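Local coordinates for ethylbenzene dehydrogenase beta-subunit (PDB 2IVF), which is an iron-sulfur protein of the 4Fe-4S dicluster family, holding three SF4 clusters and one Fe3-S4 cluster within a three-chain assembly, at residues T21-L25 with F145-M150; C34-K39 with M51-V56; G61-R66 with W126-D131; P86-D90 with S117-G121. All blocks are in the same frame, centred on the assembly; numbering follows the deposited sequence.

Contact 1: T21-L25 with F145-M150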
loop_
_atom_site.group_PDB
_atom_site.type_symbol
_atom_site.label_atom_id
_atom_site.label_comp_id
_atom_site.label_asym_id
_atom_site.label_seq_id
_atom_site.Cartn_x
_atom_site.Cartn_y
_atom_site.Cartn_z
ATOM N N THR B 21 1.476 21.323 -14.418
ATOM C CA THR B 21 0.953 20.580 -13.321
ATOM C C THR B 21 1.395 21.279 -12.043
ATOM O O THR B 21 2.513 21.797 -11.935
ATOM C CB THR B 21 1.483 19.126 -13.309
ATOM O OG1 THR B 21 0.923 18.367 -14.416
ATOM C CG2 THR B 21 1.098 18.443 -11.986
ATOM N N VAL B 22 0.506 21.325 -11.091
ATOM C CA VAL B 22 0.842 21.742 -9.741
ATOM C C VAL B 22 0.746 20.494 -8.856
ATOM O O VAL B 22 -0.210 19.710 -8.954
ATOM C CB VAL B 22 -0.118 22.809 -9.210
ATOM C CG1 VAL B 22 0.005 22.972 -7.682
ATOM C CG2 VAL B 22 0.137 24.138 -9.961
ATOM N N ILE B 23 1.726 20.310 -7.982
ATOM C CA ILE B 23 1.736 19.155 -7.055
ATOM C C ILE B 23 1.823 19.688 -5.650
ATOM O O ILE B 23 2.744 20.424 -5.332
ATOM C CB ILE B 23 2.967 18.261 -7.315
ATOM C CG1 ILE B 23 2.927 17.791 -8.785
ATOM C CG2 ILE B 23 3.098 17.134 -6.243
ATOM C CD1 ILE B 23 4.083 16.866 -9.244
ATOM N N ASP B 24 0.847 19.360 -4.816
ATOM C CA ASP B 24 0.760 19.930 -3.465
ATOM C C ASP B 24 1.439 18.971 -2.532
ATOM O O ASP B 24 0.875 17.952 -2.175
ATOM C CB ASP B 24 -0.700 20.139 -3.036
ATOM C CG ASP B 24 -0.810 20.861 -1.711
ATOM O OD1 ASP B 24 0.218 20.908 -0.955
ATOM O OD2 ASP B 24 -1.916 21.358 -1.404
ATOM N N LEU B 25 2.621 19.336 -2.047
ATOM C CA LEU B 25 3.394 18.411 -1.233
ATOM C C LEU B 25 2.793 18.219 0.122
ATOM O O LEU B 25 3.132 17.242 0.794
ATOM C CB LEU B 25 4.833 18.871 -1.112
ATOM C CG LEU B 25 5.547 18.962 -2.468
ATOM C CD1 LEU B 25 6.918 19.510 -2.336
ATOM C CD2 LEU B 25 5.605 17.547 -3.146
ATOM N N PHE B 145 9.050 14.250 3.477
ATOM C CA PHE B 145 7.814 14.379 2.726
ATOM C C PHE B 145 8.065 13.617 1.430
ATOM O O PHE B 145 9.202 13.192 1.190
ATOM C CB PHE B 145 7.456 15.851 2.467
ATOM C CG PHE B 145 8.502 16.637 1.785
ATOM C CD1 PHE B 145 9.462 17.318 2.522
ATOM C CD2 PHE B 145 8.559 16.720 0.396
ATOM C CE1 PHE B 145 10.429 18.072 1.919
ATOM C CE2 PHE B 145 9.545 17.453 -0.222
ATOM C CZ PHE B 145 10.484 18.159 0.550
ATOM N N TYR B 146 7.028 13.454 0.600
ATOM C CA TYR B 146 7.132 12.688 -0.617
ATOM C C TYR B 146 7.159 13.609 -1.805
ATOM O O TYR B 146 6.441 14.635 -1.835
ATOM C CB TYR B 146 6.001 11.685 -0.693
ATOM C CG TYR B 146 5.993 10.744 0.485
ATOM C CD1 TYR B 146 6.974 9.766 0.601
ATOM C CD2 TYR B 146 5.000 10.807 1.460
ATOM C CE1 TYR B 146 6.997 8.904 1.685
ATOM C CE2 TYR B 146 4.983 9.893 2.562
ATOM C CZ TYR B 146 5.989 8.948 2.640
ATOM O OH TYR B 146 5.991 8.066 3.695
ATOM N N LEU B 147 8.011 13.288 -2.780
ATOM C CA LEU B 147 8.268 14.207 -3.863
ATOM C C LEU B 147 8.052 13.526 -5.213
ATOM O O LEU B 147 8.885 12.720 -5.665
ATOM C CB LEU B 147 9.693 14.733 -3.749
ATOM C CG LEU B 147 10.116 15.728 -4.857
ATOM C CD1 LEU B 147 9.169 16.938 -4.875
ATOM C CD2 LEU B 147 11.609 16.184 -4.700
ATOM N N ALA B 148 6.898 13.840 -5.803
ATOM C CA ALA B 148 6.502 13.386 -7.120
ATOM C C ALA B 148 7.104 14.257 -8.173
ATOM O O ALA B 148 7.144 15.500 -8.052
ATOM C CB ALA B 148 4.945 13.339 -7.270
ATOM N N ARG B 149 7.582 13.607 -9.224
ATOM C CA ARG B 149 8.250 14.292 -10.285
ATOM C C ARG B 149 7.943 13.629 -11.618
ATOM O O ARG B 149 7.750 12.413 -11.690
ATOM C CB ARG B 149 9.758 14.300 -10.057
ATOM C CG ARG B 149 10.216 15.117 -8.839
ATOM C CD ARG B 149 11.667 14.932 -8.573
ATOM N NE ARG B 149 12.327 15.368 -9.787
ATOM C CZ ARG B 149 13.281 14.724 -10.433
ATOM N NH1 ARG B 149 13.783 13.603 -9.982
ATOM N NH2 ARG B 149 13.738 15.225 -11.573
ATOM N N MET B 150 7.949 14.435 -12.658
ATOM C CA MET B 150 7.857 13.946 -14.021
ATOM C C MET B 150 8.713 14.884 -14.858
ATOM O O MET B 150 9.414 15.745 -14.310
ATOM C CB MET B 150 6.403 14.000 -14.542
ATOM C CG MET B 150 5.348 13.465 -13.643
ATOM S SD MET B 150 4.654 14.643 -12.453
ATOM C CE MET B 150 3.560 15.565 -13.574
HETATM O O HOH W 1 4.407 14.630 1.315
#
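T21-L25 and F145-M150 run almost antiparallel, their end-to-end directions 164° apart, but they belong to two different sheets and share no direct hydrogen bond: the nearest CA atoms, those of L25 and Y146, are 6.9 Å apart, and side chains fill the interval. L25 is the largest contributor. Its two methyls divide the work, CD1 meeting F145 CE2 at 3.9 Å while CD2 comes to 3.3 Å from Y146 O and also reaches L147 CD1. F145 turns its ring toward the leucine by setting CG between its own backbone N and carbonyl carbon. Two residues back along the first strand, the straight I23 side chain ends with CD1 3.6 Å from A148 O. The same methyl lies 3.9 Å from M150 SD. M150 reaches this place by folding at both later torsions (chi2 88°, chi3 77°), and its CE then passes across T21 at about a right angle, 3.9 Å from T21 OG1. That hydroxyl has its hydrogen-bond partner in N227, so the methyl simply covers it. At the L25 end a water spans the gap, donating to L25 O and accepting from Y146 N, each at 3.0 Å, while A148 O is held by Y272 OH. A148 and M150 also touch two different SF4 clusters. The chemistry is thus that of an apolar seam between two sheets: dispersion carries it, and the backbone polar atoms within it are met from other quarters, L25 O and Y146 N by their shared water and A148 O by the Y272 hydroxyl.

Contact 2: C34-K39 with M51-V56. With SF4 (iron/sulfur cluster), chain U; SF4 (iron/sulfur cluster), chain T.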
loop_
_atom_site.group_PDB
_atom_site.type_symbol
_atom_site.label_atom_id
_atom_site.label_comp_id
_atom_site.label_asym_id
_atom_site.label_seq_id
_atom_site.Cartn_x
_atom_site.Cartn_y
_atom_site.Cartn_z
ATOM N N CYS B 34 0.338 7.403 -8.774
ATOM C CA CYS B 34 0.763 8.112 -9.948
ATOM C C CYS B 34 1.861 7.356 -10.748
ATOM O O CYS B 34 1.812 7.319 -11.991
ATOM C CB CYS B 34 1.194 9.537 -9.588
ATOM S SG CYS B 34 2.447 9.526 -8.257
ATOM N N THR B 35 2.770 6.696 -10.029
ATOM C CA THR B 35 3.836 5.885 -10.615
ATOM C C THR B 35 3.256 4.757 -11.445
ATOM O O THR B 35 3.608 4.582 -12.662
ATOM C CB THR B 35 4.743 5.373 -9.504
ATOM O OG1 THR B 35 5.172 6.513 -8.746
ATOM C CG2 THR B 35 5.956 4.561 -10.087
ATOM N N VAL B 36 2.351 4.033 -10.832
ATOM C CA VAL B 36 1.716 2.890 -11.516
ATOM C C VAL B 36 0.743 3.329 -12.604
ATOM O O VAL B 36 0.573 2.605 -13.587
ATOM C CB VAL B 36 1.062 1.864 -10.552
ATOM C CG1 VAL B 36 2.055 1.416 -9.415
ATOM C CG2 VAL B 36 -0.284 2.344 -10.005
ATOM N N ALA B 37 0.109 4.499 -12.435
ATOM C CA ALA B 37 -0.828 5.038 -13.425
ATOM C C ALA B 37 -0.068 5.222 -14.727
ATOM O O ALA B 37 -0.471 4.751 -15.772
ATOM C CB ALA B 37 -1.439 6.418 -12.931
ATOM N N CYS B 38 1.080 5.875 -14.638
ATOM C CA CYS B 38 1.922 6.065 -15.821
ATOM C C CYS B 38 2.416 4.754 -16.380
ATOM O O CYS B 38 2.337 4.529 -17.602
ATOM C CB CYS B 38 3.151 6.888 -15.478
ATOM S SG CYS B 38 4.045 7.343 -16.960
ATOM N N LYS B 39 2.943 3.903 -15.494
ATOM C CA LYS B 39 3.691 2.715 -15.906
ATOM C C LYS B 39 2.786 1.770 -16.671
ATOM O O LYS B 39 3.200 1.131 -17.640
ATOM C CB LYS B 39 4.237 1.980 -14.686
ATOM C CG LYS B 39 5.393 0.982 -14.993
ATOM C CD LYS B 39 6.684 1.486 -14.307
ATOM C CE LYS B 39 7.933 0.894 -14.806
ATOM N NZ LYS B 39 8.304 1.340 -16.151
ATOM N N MET B 51 11.900 2.660 -16.583
ATOM C CA MET B 51 11.542 4.057 -16.645
ATOM C C MET B 51 10.361 4.335 -15.764
ATOM O O MET B 51 9.298 3.701 -15.912
ATOM C CB MET B 51 11.173 4.438 -18.058
ATOM C CG MET B 51 12.222 4.129 -19.102
ATOM S SD MET B 51 11.598 4.594 -20.737
ATOM C CE MET B 51 12.996 4.173 -21.803
ATOM N N ARG B 52 10.538 5.291 -14.856
ATOM C CA ARG B 52 9.452 5.828 -14.038
ATOM C C ARG B 52 9.293 7.267 -14.407
ATOM O O ARG B 52 9.796 8.173 -13.733
ATOM C CB ARG B 52 9.746 5.650 -12.534
ATOM C CG ARG B 52 9.537 4.240 -12.051
ATOM C CD ARG B 52 10.807 3.413 -12.231
ATOM N NE ARG B 52 10.635 2.050 -11.721
ATOM C CZ ARG B 52 11.607 1.161 -11.687
ATOM N NH1 ARG B 52 12.794 1.466 -12.170
ATOM N NH2 ARG B 52 11.406 -0.046 -11.188
ATOM N N TRP B 53 8.612 7.475 -15.524
ATOM C CA TRP B 53 8.408 8.823 -16.055
ATOM C C TRP B 53 7.723 9.648 -14.990
ATOM O O TRP B 53 8.094 10.778 -14.780
ATOM C CB TRP B 53 7.574 8.824 -17.308
ATOM C CG TRP B 53 8.138 8.133 -18.491
ATOM C CD1 TRP B 53 9.431 7.721 -18.703
ATOM C CD2 TRP B 53 7.430 7.861 -19.708
ATOM N NE1 TRP B 53 9.551 7.204 -19.946
ATOM C CE2 TRP B 53 8.349 7.284 -20.598
ATOM C CE3 TRP B 53 6.108 8.070 -20.129
ATOM C CZ2 TRP B 53 7.984 6.855 -21.859
ATOM C CZ3 TRP B 53 5.753 7.692 -21.377
ATOM C CH2 TRP B 53 6.688 7.092 -22.249
ATOM N N ASN B 54 6.746 9.067 -14.292
ATOM C CA ASN B 54 6.265 9.630 -13.070
ATOM C C ASN B 54 6.964 8.871 -11.980
ATOM O O ASN B 54 6.902 7.627 -11.925
ATOM C CB ASN B 54 4.756 9.476 -12.877
ATOM C CG ASN B 54 4.314 10.048 -11.555
ATOM O OD1 ASN B 54 3.766 11.132 -11.508
ATOM N ND2 ASN B 54 4.609 9.333 -10.446
ATOM N N ASN B 55 7.701 9.614 -11.165
ATOM C CA ASN B 55 8.435 8.998 -10.085
ATOM C C ASN B 55 8.122 9.669 -8.759
ATOM O O ASN B 55 7.859 10.870 -8.703
ATOM C CB ASN B 55 9.944 9.002 -10.349
ATOM C CG ASN B 55 10.457 10.325 -10.752
ATOM O OD1 ASN B 55 10.482 10.653 -11.964
ATOM N ND2 ASN B 55 10.924 11.079 -9.802
ATOM N N VAL B 56 8.154 8.889 -7.700
ATOM C CA VAL B 56 7.899 9.437 -6.358
ATOM C C VAL B 56 8.892 8.900 -5.380
ATOM O O VAL B 56 9.050 7.697 -5.257
ATOM C CB VAL B 56 6.487 9.138 -5.831
ATOM C CG1 VAL B 56 6.279 9.900 -4.564
ATOM C CG2 VAL B 56 5.391 9.468 -6.841
HETATM FE FE1 SF4 U . 3.902 11.958 -18.107
HETATM FE FE2 SF4 U . 3.427 9.470 -17.409
HETATM FE FE3 SF4 U . 2.256 11.476 -16.056
HETATM FE FE4 SF4 U . 1.382 10.922 -18.540
HETATM S S1 SF4 U . 1.215 9.556 -16.704
HETATM S S2 SF4 U . 1.906 12.994 -17.753
HETATM S S3 SF4 U . 3.356 10.251 -19.578
HETATM S S4 SF4 U . 4.541 10.971 -16.165
HETATM FE FE1 SF4 T . 1.510 11.595 -4.013
HETATM FE FE2 SF4 T . 1.442 10.277 -6.416
HETATM FE FE3 SF4 T . -0.736 11.504 -5.421
HETATM FE FE4 SF4 T . 0.063 9.217 -4.224
HETATM S S1 SF4 T . -0.671 9.416 -6.346
HETATM S S2 SF4 T . -0.598 11.159 -3.203
HETATM S S3 SF4 T . 2.320 9.491 -4.447
HETATM S S4 SF4 T . 1.243 12.517 -6.070
HETATM O O HOH W 2 6.001 5.664 -13.605
#
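C34 and C38, on helix 33-42, face N54, V56 and W53 of the segment 51-56, and metal coordination dominates the site. C34 SG binds FE2 of one SF4 cluster (chain T) at 2.2 Å. One turn on, C38 SG binds FE2 of the second cluster (chain U) at 2.3 Å. The differing torsions of the two thiolates widen their separation: SG of C34 sits between its backbone N and carbonyl carbon (chi1 53°), whereas SG of C38 is anti to N (chi1 -171°).

Among the hydrogen bonds, K39 NZ donates to M51 O at 2.6 Å, from 27° off the carbonyl plane; K39 NZ also bonds to T43 O, and M51 O also to T43 OG1. N54 ND2 makes a weak bond to T35 OG1, which is bonded to Q32 as well, and lies 3.1 Å from C34 SG; N54 OD1 is held by R235, which helps fix the amide. A water donates to both T35 O and N54 O.

Sulfur and apolar contacts complete the interface. C38 SG lies obliquely beside the W53 six-membered ring, 5.0 Å from its centroid, and W53 CE3 presents the ring edge to S3 of the chain U cluster at 3.6 Å. V56 CG2 closes on C34 SG at 3.3 Å. With C28 and C31, these cysteines form the CxxCxxCxxxC signature of ferredoxin-type dicluster domains, in which the last cysteine serves the other cluster.

Contact 3: G61-R66 with W126-D131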
loop_
_atom_site.group_PDB
_atom_site.type_symbol
_atom_site.label_atom_id
_atom_site.label_comp_id
_atom_site.label_asym_id
_atom_site.label_seq_id
_atom_site.Cartn_x
_atom_site.Cartn_y
_atom_site.Cartn_z
ATOM N N GLY B 61 16.413 12.613 0.249
ATOM C CA GLY B 61 16.735 11.294 -0.286
ATOM C C GLY B 61 17.619 11.488 -1.506
ATOM O O GLY B 61 17.978 12.625 -1.842
ATOM N N LYS B 62 17.965 10.393 -2.159
ATOM C CA LYS B 62 18.827 10.452 -3.351
ATOM C C LYS B 62 18.016 10.803 -4.617
ATOM O O LYS B 62 18.584 11.194 -5.631
ATOM C CB LYS B 62 19.600 9.153 -3.527
ATOM C CG LYS B 62 20.635 8.930 -2.409
ATOM C CD LYS B 62 21.473 7.739 -2.648
ATOM C CE LYS B 62 22.359 7.399 -1.449
ATOM N NZ LYS B 62 23.165 6.225 -1.891
ATOM N N GLY B 63 16.690 10.720 -4.513
ATOM C CA GLY B 63 15.811 11.035 -5.603
ATOM C C GLY B 63 15.863 9.983 -6.689
ATOM O O GLY B 63 16.273 8.831 -6.473
ATOM N N TYR B 64 15.391 10.385 -7.855
ATOM C CA TYR B 64 15.225 9.490 -8.965
ATOM C C TYR B 64 15.510 10.236 -10.254
ATOM O O TYR B 64 14.950 11.272 -10.456
ATOM C CB TYR B 64 13.810 8.938 -9.035
ATOM C CG TYR B 64 13.646 8.036 -10.248
ATOM C CD1 TYR B 64 14.069 6.742 -10.216
ATOM C CD2 TYR B 64 13.187 8.532 -11.451
ATOM C CE1 TYR B 64 13.952 5.917 -11.294
ATOM C CE2 TYR B 64 13.063 7.719 -12.546
ATOM C CZ TYR B 64 13.458 6.408 -12.481
ATOM O OH TYR B 64 13.351 5.607 -13.611
ATOM N N PRO B 65 16.402 9.730 -11.106
ATOM C CA PRO B 65 17.311 8.657 -10.804
ATOM C C PRO B 65 18.177 9.045 -9.621
ATOM O O PRO B 65 18.247 10.229 -9.255
ATOM C CB PRO B 65 18.171 8.538 -12.059
ATOM C CG PRO B 65 17.366 9.162 -13.122
ATOM C CD PRO B 65 16.526 10.198 -12.499
ATOM N N ARG B 66 18.800 8.038 -9.038
ATOM C CA ARG B 66 19.739 8.207 -7.951
ATOM C C ARG B 66 20.732 9.348 -8.191
ATOM O O ARG B 66 21.441 9.370 -9.185
ATOM C CB ARG B 66 20.514 6.922 -7.747
ATOM C CG ARG B 66 21.415 6.938 -6.509
ATOM C CD ARG B 66 22.001 5.584 -6.223
ATOM N NE ARG B 66 22.695 4.966 -7.346
ATOM C CZ ARG B 66 23.388 3.830 -7.267
ATOM N NH1 ARG B 66 23.534 3.178 -6.099
ATOM N NH2 ARG B 66 23.997 3.362 -8.348
ATOM N N TRP B 126 20.491 -1.300 -4.526
ATOM C CA TRP B 126 19.743 -0.110 -4.782
ATOM C C TRP B 126 18.628 -0.482 -5.746
ATOM O O TRP B 126 18.640 -1.558 -6.368
ATOM C CB TRP B 126 20.634 0.976 -5.364
ATOM C CG TRP B 126 19.924 2.245 -5.602
ATOM C CD1 TRP B 126 19.443 2.704 -6.797
ATOM C CD2 TRP B 126 19.562 3.225 -4.621
ATOM N NE1 TRP B 126 18.826 3.918 -6.625
ATOM C CE2 TRP B 126 18.865 4.249 -5.292
ATOM C CE3 TRP B 126 19.749 3.336 -3.238
ATOM C CZ2 TRP B 126 18.360 5.338 -4.634
ATOM C CZ3 TRP B 126 19.292 4.444 -2.602
ATOM C CH2 TRP B 126 18.611 5.436 -3.284
ATOM N N GLY B 127 17.641 0.390 -5.812
ATOM C CA GLY B 127 16.591 0.309 -6.796
ATOM C C GLY B 127 15.666 1.502 -6.659
ATOM O O GLY B 127 15.858 2.381 -5.799
ATOM N N TYR B 128 14.630 1.513 -7.482
ATOM C CA TYR B 128 13.621 2.561 -7.447
ATOM C C TYR B 128 13.085 2.666 -6.017
ATOM O O TYR B 128 12.691 1.649 -5.434
ATOM C CB TYR B 128 12.471 2.200 -8.393
ATOM C CG TYR B 128 11.369 3.226 -8.325
ATOM C CD1 TYR B 128 11.564 4.504 -8.797
ATOM C CD2 TYR B 128 10.181 2.951 -7.675
ATOM C CE1 TYR B 128 10.562 5.474 -8.692
ATOM C CE2 TYR B 128 9.166 3.893 -7.571
ATOM C CZ TYR B 128 9.376 5.169 -8.054
ATOM O OH TYR B 128 8.369 6.096 -7.947
ATOM N N ASN B 129 13.090 3.878 -5.458
ATOM C CA ASN B 129 12.459 4.155 -4.178
ATOM C C ASN B 129 13.085 3.354 -3.038
ATOM O O ASN B 129 12.441 3.023 -2.049
ATOM C CB ASN B 129 10.947 3.880 -4.269
ATOM C CG ASN B 129 10.180 4.547 -3.165
ATOM O OD1 ASN B 129 10.628 5.576 -2.655
ATOM N ND2 ASN B 129 9.050 3.964 -2.749
ATOM N N TRP B 130 14.375 3.076 -3.179
ATOM C CA TRP B 130 15.095 2.224 -2.202
ATOM C C TRP B 130 15.159 2.943 -0.855
ATOM O O TRP B 130 15.130 2.284 0.214
ATOM C CB TRP B 130 16.507 1.991 -2.713
ATOM C CG TRP B 130 17.324 1.072 -1.919
ATOM C CD1 TRP B 130 18.177 1.384 -0.931
ATOM C CD2 TRP B 130 17.413 -0.349 -2.106
ATOM N NE1 TRP B 130 18.786 0.240 -0.471
ATOM C CE2 TRP B 130 18.321 -0.833 -1.170
ATOM C CE3 TRP B 130 16.794 -1.249 -2.979
ATOM C CZ2 TRP B 130 18.654 -2.196 -1.071
ATOM C CZ3 TRP B 130 17.056 -2.616 -2.826
ATOM C CH2 TRP B 130 17.995 -3.069 -1.903
ATOM N N ASP B 131 15.275 4.270 -0.917
ATOM C CA ASP B 131 15.401 5.097 0.300
ATOM C C ASP B 131 14.073 5.645 0.814
ATOM O O ASP B 131 14.010 6.645 1.557
ATOM C CB ASP B 131 16.502 6.176 0.205
ATOM C CG ASP B 131 16.292 7.184 -0.913
ATOM O OD1 ASP B 131 15.315 7.091 -1.689
ATOM O OD2 ASP B 131 17.158 8.083 -0.975
HETATM O O HOH W 3 14.896 9.707 -2.415
HETATM O O HOH W 4 14.966 6.009 -6.603
HETATM O O HOH W 5 15.485 7.113 -4.416
#
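R66 and W126 each carry CG anti to the backbone N, and the bend of R66 at chi3 (53°) then folds its guanidinium back over the indole. The group lies flat on the ring, planes 22° apart, with R66 CZ 4.4 Å from the centroid of the five-membered ring in a cation-pi contact. The aliphatic part joins in: R66 CD sits over the same face, 3.5 Å from W126 CE2. W130 CB covers the opposite face, so the indole is clamped between the two. NE of R66 also forms a salt bridge with D90, which probably fixes the rotation of the guanidinium. K62 CD, on an extended chain, meets W126 CH2 obliquely at 3.7 Å.

A second aromatic pair is T-shaped but offset. Y128 turns its edge to the face of Y64, planes 79° apart, and Y128 CD1 comes to 3.6 Å from Y64 CD1. Both phenols are tied down by partners of their own, Y64 OH by S91 and Y128 OH by Q32.

The polar link is the nearly straight bond from K62 N to the syn lone pair of D131 OD2, 2.7 Å long. A water that accepts from G63 N at 2.9 Å can donate to D131 OD1, and another water joins G63 O to N129 N.

The loop 61-66 follows strand 55-59 and the loop 126-131, with its type II turn from G127 to W130, precedes strand 136-138. These are the two outermost strands of the sheet centred on 141-149, and N129 and W130 reach residues of the alpha-subunit.

Contact 4: P86-D90 with S117-G121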
loop_
_atom_site.group_PDB
_atom_site.type_symbol
_atom_site.label_atom_id
_atom_site.label_comp_id
_atom_site.label_asym_id
_atom_site.label_seq_id
_atom_site.Cartn_x
_atom_site.Cartn_y
_atom_site.Cartn_z
ATOM N N PRO B 86 22.972 8.426 -16.239
ATOM C CA PRO B 86 22.602 7.439 -15.253
ATOM C C PRO B 86 22.721 6.016 -15.749
ATOM O O PRO B 86 22.566 5.724 -16.951
ATOM C CB PRO B 86 21.130 7.729 -14.979
ATOM C CG PRO B 86 20.828 8.964 -15.653
ATOM C CD PRO B 86 21.817 9.197 -16.699
ATOM N N THR B 87 22.937 5.132 -14.789
ATOM C CA THR B 87 23.004 3.716 -15.054
ATOM C C THR B 87 21.614 3.125 -14.857
ATOM O O THR B 87 20.685 3.808 -14.401
ATOM C CB THR B 87 23.970 3.060 -14.078
ATOM O OG1 THR B 87 23.470 3.321 -12.762
ATOM C CG2 THR B 87 25.432 3.598 -14.244
ATOM N N LEU B 88 21.456 1.846 -15.223
ATOM C CA LEU B 88 20.217 1.127 -15.012
ATOM C C LEU B 88 19.845 1.130 -13.534
ATOM O O LEU B 88 18.671 1.338 -13.161
ATOM C CB LEU B 88 20.346 -0.322 -15.477
ATOM C CG LEU B 88 19.120 -1.222 -15.289
ATOM C CD1 LEU B 88 17.878 -0.472 -15.710
ATOM C CD2 LEU B 88 19.287 -2.549 -16.057
ATOM N N ILE B 89 20.858 0.892 -12.695
ATOM C CA ILE B 89 20.632 0.905 -11.244
ATOM C C ILE B 89 20.225 2.288 -10.789
ATOM O O ILE B 89 19.240 2.413 -10.063
ATOM C CB ILE B 89 21.841 0.369 -10.435
ATOM C CG1 ILE B 89 22.023 -1.120 -10.726
ATOM C CG2 ILE B 89 21.647 0.520 -8.903
ATOM C CD1 ILE B 89 23.393 -1.598 -10.367
ATOM N N ASP B 90 20.932 3.325 -11.239
ATOM C CA ASP B 90 20.559 4.712 -10.895
ATOM C C ASP B 90 19.089 4.956 -11.250
ATOM O O ASP B 90 18.370 5.680 -10.548
ATOM C CB ASP B 90 21.388 5.749 -11.661
ATOM C CG ASP B 90 22.828 5.828 -11.237
ATOM O OD1 ASP B 90 23.145 5.538 -10.070
ATOM O OD2 ASP B 90 23.657 6.227 -12.095
ATOM N N SER B 117 18.925 -7.896 -9.374
ATOM C CA SER B 117 19.144 -6.762 -10.279
ATOM C C SER B 117 19.196 -7.221 -11.721
ATOM O O SER B 117 19.851 -8.208 -12.043
ATOM C CB SER B 117 20.448 -6.010 -9.933
ATOM O OG SER B 117 20.828 -5.125 -10.997
ATOM N N LYS B 118 18.538 -6.467 -12.600
ATOM C CA LYS B 118 18.621 -6.724 -14.016
ATOM C C LYS B 118 19.976 -6.249 -14.587
ATOM O O LYS B 118 20.390 -6.683 -15.641
ATOM C CB LYS B 118 17.467 -6.071 -14.780
ATOM C CG LYS B 118 17.203 -6.772 -16.117
ATOM C CD LYS B 118 15.907 -6.339 -16.821
ATOM C CE LYS B 118 15.626 -7.261 -18.008
ATOM N NZ LYS B 118 14.458 -6.828 -18.853
ATOM N N SER B 119 20.663 -5.382 -13.861
ATOM C CA SER B 119 21.951 -4.865 -14.282
ATOM C C SER B 119 23.095 -5.801 -13.905
ATOM O O SER B 119 23.902 -6.140 -14.760
ATOM C CB SER B 119 22.157 -3.471 -13.670
ATOM O OG SER B 119 23.353 -2.848 -14.110
ATOM N N THR B 120 23.169 -6.207 -12.643
ATOM C CA THR B 120 24.262 -7.039 -12.156
ATOM C C THR B 120 23.967 -8.529 -12.148
ATOM O O THR B 120 24.879 -9.333 -11.927
ATOM C CB THR B 120 24.632 -6.729 -10.713
ATOM O OG1 THR B 120 23.521 -7.049 -9.853
ATOM C CG2 THR B 120 25.042 -5.263 -10.537
ATOM N N GLY B 121 22.710 -8.907 -12.313
ATOM C CA GLY B 121 22.322 -10.304 -12.146
ATOM C C GLY B 121 22.435 -10.811 -10.709
ATOM O O GLY B 121 22.266 -11.993 -10.473
HETATM O O HOH W 6 23.657 -0.334 -13.683
#
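L88 enters the contact through CB, CG and CD2, pressed against S119. Its CB lies 4.1 Å from S119 CB, and CG, set anti to the backbone N (chi1 179°), is equally close to that same carbon. At the tip, CD2 is 3.8 Å from S119 N and just touches K118 CB. I89 takes the other flank of the serine: its CG1 approaches S119 CB at 3.8 Å and its CD1 meets T120 CG2 at 4.0 Å. S119 CB is therefore wedged between the leucine and the isoleucine.

Each loop carries an ST motif, T87 OG1 accepting from D90 N and S117 OG from T120 N. In the first, T87 N donates back to D90 OD2; in the second, the bond from S119 N to S117 OG adds an ST turn, and D93 is a further partner of that hydroxyl.

Between the loops the polar traffic goes through water, which accepts from I89 N at 3.2 Å and lies 2.6 Å from S119 OG. No direct hydrogen bond crosses, although L88 N donates to an acidic side chain of another protein chain. The chemistry implies two internally braced turns held together by modest dispersion and a single water bridge, with that neighbouring chain also packing on T87, L88 and S119.

How the contacts relate
Contacts 1 and 2 are wholly buried and meet through one sheet, where strands 55-59 and 141-149 are neighbours; R149 N probably bonds to N55 O between them. Contact 1 is apolar, whereas contact 2 is organised by metal. Contact 3 is partly buried, with an arginine-indole stack, an edge-to-face tyrosine pair, a carboxylate and waters, while its tyrosine hydroxyls probably bond to R52 N and V56 N of contact 2. Contact 4, its centre about 21 Å from the centre of the chain, lies at the surface, yet resembles contact 1 in joining by dispersion and one water; the R66-D90 salt bridge ties it to contact 3. Contacts 2, 3 and 4 all nest within the loop closed by contact 1.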